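Local coordinates for uncharacterized protein (Aeromonas hydrophila J-1, PDB 6R1J) that probably acts as one component of a tripartite alpha-pore-forming toxin, here seen in its soluble form, at residues Q14-T19 / T205-Q210. The protein carries 3 engineered substitutions. Residues are numbered along the deposited sequence; the frame is centred on the assembly and turned at random.
With NA (sodium ion), chain D.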
ATOM      1  N   GLN A  14      -9.975  14.949  13.535  1.00 38.79           N
ATOM      2  CA  GLN A  14     -11.435  15.228  13.361  1.00 38.13           C
ATOM      3  C   GLN A  14     -11.906  14.752  11.979  1.00 38.33           C
ATOM      4  O   GLN A  14     -12.970  14.087  11.883  1.00 35.57           O
ATOM      5  CB  GLN A  14     -11.749  16.704  13.662  1.00 39.16           C
ATOM      6  CG  GLN A  14     -11.625  17.048  15.143  1.00 40.80           C
ATOM      7  CD  GLN A  14     -11.471  18.528  15.415  1.00 46.34           C
ATOM      8  OE1 GLN A  14     -11.060  19.270  14.546  1.00 39.27           O
ATOM      9  NE2 GLN A  14     -11.718  18.946  16.648  1.00 43.63           N
ATOM     10  N   GLN A  15     -11.133  15.003  10.933  1.00 38.29           N
ATOM     11  CA  GLN A  15     -11.472  14.511   9.580  1.00 41.44           C
ATOM     12  C   GLN A  15     -11.409  12.983   9.551  1.00 38.98           C
ATOM     13  O   GLN A  15     -12.317  12.367   8.985  1.00 43.57           O
ATOM     14  CB  GLN A  15     -10.486  15.032   8.544  1.00 44.83           C
ATOM     15  CG  GLN A  15     -10.585  14.332   7.194  1.00 53.06           C
ATOM     16  CD  GLN A  15     -11.883  14.597   6.456  1.00 59.98           C
ATOM     17  OE1 GLN A  15     -11.900  15.393   5.506  1.00 51.53           O
ATOM     18  NE2 GLN A  15     -12.976  13.949   6.876  1.00 49.78           N
ATOM     19  N   ALA A  16     -10.359  12.371  10.086  1.00 37.24           N
ATOM     20  CA  ALA A  16     -10.230  10.901   9.975  1.00 39.92           C
ATOM     21  C   ALA A  16     -11.442  10.265  10.680  1.00 39.57           C
ATOM     22  O   ALA A  16     -12.008   9.296  10.128  1.00 38.79           O
ATOM     23  CB  ALA A  16      -8.931  10.407  10.542  1.00 32.82           C
ATOM     24  N   GLU A  17     -11.815  10.823  11.827  1.00 37.83           N
ATOM     25  CA  GLU A  17     -12.926  10.334  12.674  1.00 37.23           C
ATOM     26  C   GLU A  17     -14.226  10.348  11.864  1.00 38.55           C
ATOM     27  O   GLU A  17     -14.937   9.346  11.936  1.00 38.28           O
ATOM     28  CB  GLU A  17     -13.021  11.141  13.966  1.00 38.59           C
ATOM     29  CG  GLU A  17     -13.972  10.537  15.006  1.00 39.72           C
ATOM     30  CD  GLU A  17     -15.415  10.995  14.940  1.00 45.96           C
ATOM     31  OE1 GLU A  17     -15.687  11.965  14.182  1.00 42.72           O
ATOM     32  OE2 GLU A  17     -16.282  10.362  15.636  1.00 42.42           O
ATOM     33  N   ALA A  18     -14.540  11.414  11.130  1.00 36.47           N
ATOM     34  CA  ALA A  18     -15.782  11.483  10.332  1.00 37.01           C
ATOM     35  C   ALA A  18     -15.760  10.363   9.282  1.00 39.79           C
ATOM     36  O   ALA A  18     -16.764   9.687   9.053  1.00 34.13           O
ATOM     37  CB  ALA A  18     -15.883  12.821   9.656  1.00 41.14           C
ATOM     38  N   THR A  19     -14.614  10.164   8.637  1.00 37.32           N
ATOM     39  CA  THR A  19     -14.470   9.107   7.626  1.00 40.94           C
ATOM     40  C   THR A  19     -14.595   7.726   8.302  1.00 33.76           C
ATOM     41  O   THR A  19     -15.270   6.845   7.714  1.00 35.88           O
ATOM     42  CB  THR A  19     -13.187   9.314   6.826  1.00 39.93           C
ATOM     43  OG1 THR A  19     -13.316  10.603   6.233  1.00 40.50           O
ATOM     44  CG2 THR A  19     -13.039   8.288   5.732  1.00 39.20           C
ATOM     45  N   THR A 205      -5.321   3.806  10.536  1.00 30.93           N
ATOM     46  CA  THR A 205      -3.844   3.966  10.627  1.00 32.14           C
ATOM     47  C   THR A 205      -3.532   5.475  10.560  1.00 31.61           C
ATOM     48  O   THR A 205      -2.656   5.936  11.285  1.00 34.16           O
ATOM     49  CB  THR A 205      -3.113   3.194   9.516  1.00 30.78           C
ATOM     50  OG1 THR A 205      -3.452   1.817   9.681  1.00 34.72           O
ATOM     51  CG2 THR A 205      -1.606   3.375   9.570  1.00 32.87           C
ATOM     52  N   ALA A 206      -4.239   6.204   9.712  1.00 33.13           N
ATOM     53  CA  ALA A 206      -3.986   7.651   9.528  1.00 33.46           C
ATOM     54  C   ALA A 206      -4.375   8.357  10.824  1.00 33.28           C
ATOM     55  O   ALA A 206      -3.656   9.243  11.288  1.00 32.40           O
ATOM     56  CB  ALA A 206      -4.726   8.143   8.327  1.00 36.19           C
ATOM     57  N   PHE A 207      -5.476   7.950  11.439  1.00 33.26           N
ATOM     58  CA  PHE A 207      -5.953   8.570  12.701  1.00 30.42           C
ATOM     59  C   PHE A 207      -4.892   8.391  13.772  1.00 30.13           C
ATOM     60  O   PHE A 207      -4.497   9.321  14.458  1.00 33.09           O
ATOM     61  CB  PHE A 207      -7.301   8.002  13.135  1.00 30.67           C
ATOM     62  CG  PHE A 207      -7.835   8.663  14.378  1.00 30.12           C
ATOM     63  CD1 PHE A 207      -7.327   8.346  15.620  1.00 33.01           C
ATOM     64  CD2 PHE A 207      -8.816   9.640  14.283  1.00 33.49           C
ATOM     65  CE1 PHE A 207      -7.798   8.985  16.763  1.00 32.89           C
ATOM     66  CE2 PHE A 207      -9.301  10.255  15.425  1.00 32.95           C
ATOM     67  CZ  PHE A 207      -8.788   9.931  16.660  1.00 28.41           C
ATOM     68  N   SER A 208      -4.398   7.181  13.885  1.00 30.93           N
ATOM     69  CA  SER A 208      -3.341   6.797  14.837  1.00 32.65           C
ATOM     70  C   SER A 208      -1.998   7.517  14.548  1.00 32.36           C
ATOM     71  O   SER A 208      -1.324   7.855  15.501  1.00 31.96           O
ATOM     72  CB  SER A 208      -3.203   5.299  14.809  1.00 34.36           C
ATOM     73  OG  SER A 208      -2.179   4.901  15.701  1.00 42.60           O
ATOM     74  N   GLN A 209      -1.602   7.696  13.292  1.00 30.00           N
ATOM     75  CA  GLN A 209      -0.382   8.489  12.952  1.00 34.83           C
ATOM     76  C   GLN A 209      -0.579   9.939  13.466  1.00 29.00           C
ATOM     77  O   GLN A 209       0.301  10.430  14.140  1.00 30.88           O
ATOM     78  CB  GLN A 209      -0.105   8.383  11.445  1.00 38.29           C
ATOM     79  CG  GLN A 209       1.175   9.085  10.949  1.00 42.98           C
ATOM     80  CD  GLN A 209       0.961  10.571  10.692  1.00 40.56           C
ATOM     81  OE1 GLN A 209      -0.073  11.002  10.188  1.00 37.60           O
ATOM     82  NE2 GLN A 209       1.927  11.375  11.099  1.00 40.53           N
ATOM     83  N   GLN A 210      -1.691  10.596  13.160  1.00 30.44           N
ATOM     84  CA  GLN A 210      -1.986  11.971  13.642  1.00 31.04           C
ATOM     85  C   GLN A 210      -2.064  11.972  15.169  1.00 34.27           C
ATOM     86  O   GLN A 210      -1.496  12.885  15.827  1.00 30.78           O
ATOM     87  CB  GLN A 210      -3.269  12.479  13.002  1.00 29.07           C
ATOM     88  CG  GLN A 210      -3.173  12.587  11.490  1.00 30.53           C
ATOM     89  CD  GLN A 210      -2.342  13.769  11.035  1.00 34.06           C
ATOM     90  OE1 GLN A 210      -2.187  14.738  11.781  1.00 33.11           O
ATOM     91  NE2 GLN A 210      -1.813  13.664   9.822  1.00 34.35           N
TER
HETATM   92 NA    NA D 302     -18.457  11.289  16.121  1.00 62.26          NA
HETATM   93  O   HOH W   1     -18.267  12.526  13.447  1.00 54.87           O
HETATM   94  O   HOH W   2     -17.647  12.158  18.830  1.00 47.41           O
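In the core of the helical bundle that makes up this soluble toxin component, Phe207 of helix 163-236 packs against Ala16 and Glu17 of helix 5-21. The two helices come close here, with Ala16 CA and Phe207 CA 5.6 Å apart; Ala16 presents just a methyl group to the other helix, consistent with the short spacing. That methyl meets the phenylalanine at the edge of its ring rather than over a face: Ala16 CB lies 3.8 Å from Phe207 CD2 and 3.9 Å from Phe207 CB. Glu17 N sits at the same edge, 4.1 Å from Phe207 CD2, whereas Glu17 CB reaches Phe207 CE2 (4.1 Å) from somewhat out of the ring plane. With CG anti to the backbone N (chi1 -177°), Phe207 carries its ring beyond Ala16 and in among the other helices. Val37 and Val40 of helix 28-70, Ile113 of helix 78-157, and Met13 and Ile20 also touch it, so four helices of this elongated, all-helical chain contribute to the cluster. Glu17 is two-natured: its CB belongs to this core, while a bend at chi2 (-90°) takes the carboxylate away from Phe207 to a sodium ion. Glu17 OE2 binds the sodium at 2.4 Å. The same oxygen accepts a hydrogen bond from Gln21 NE2, one turn further on. Glu17 OE1 receives a 2.7 Å hydrogen bond from a water whose own distance to the sodium, 3.0 Å, is long beside that of OE2. Gln15 turns its amide to the second subunit, where NE2 bonds Ser22 O and OE1 bonds Ser24 N, both backbone atoms.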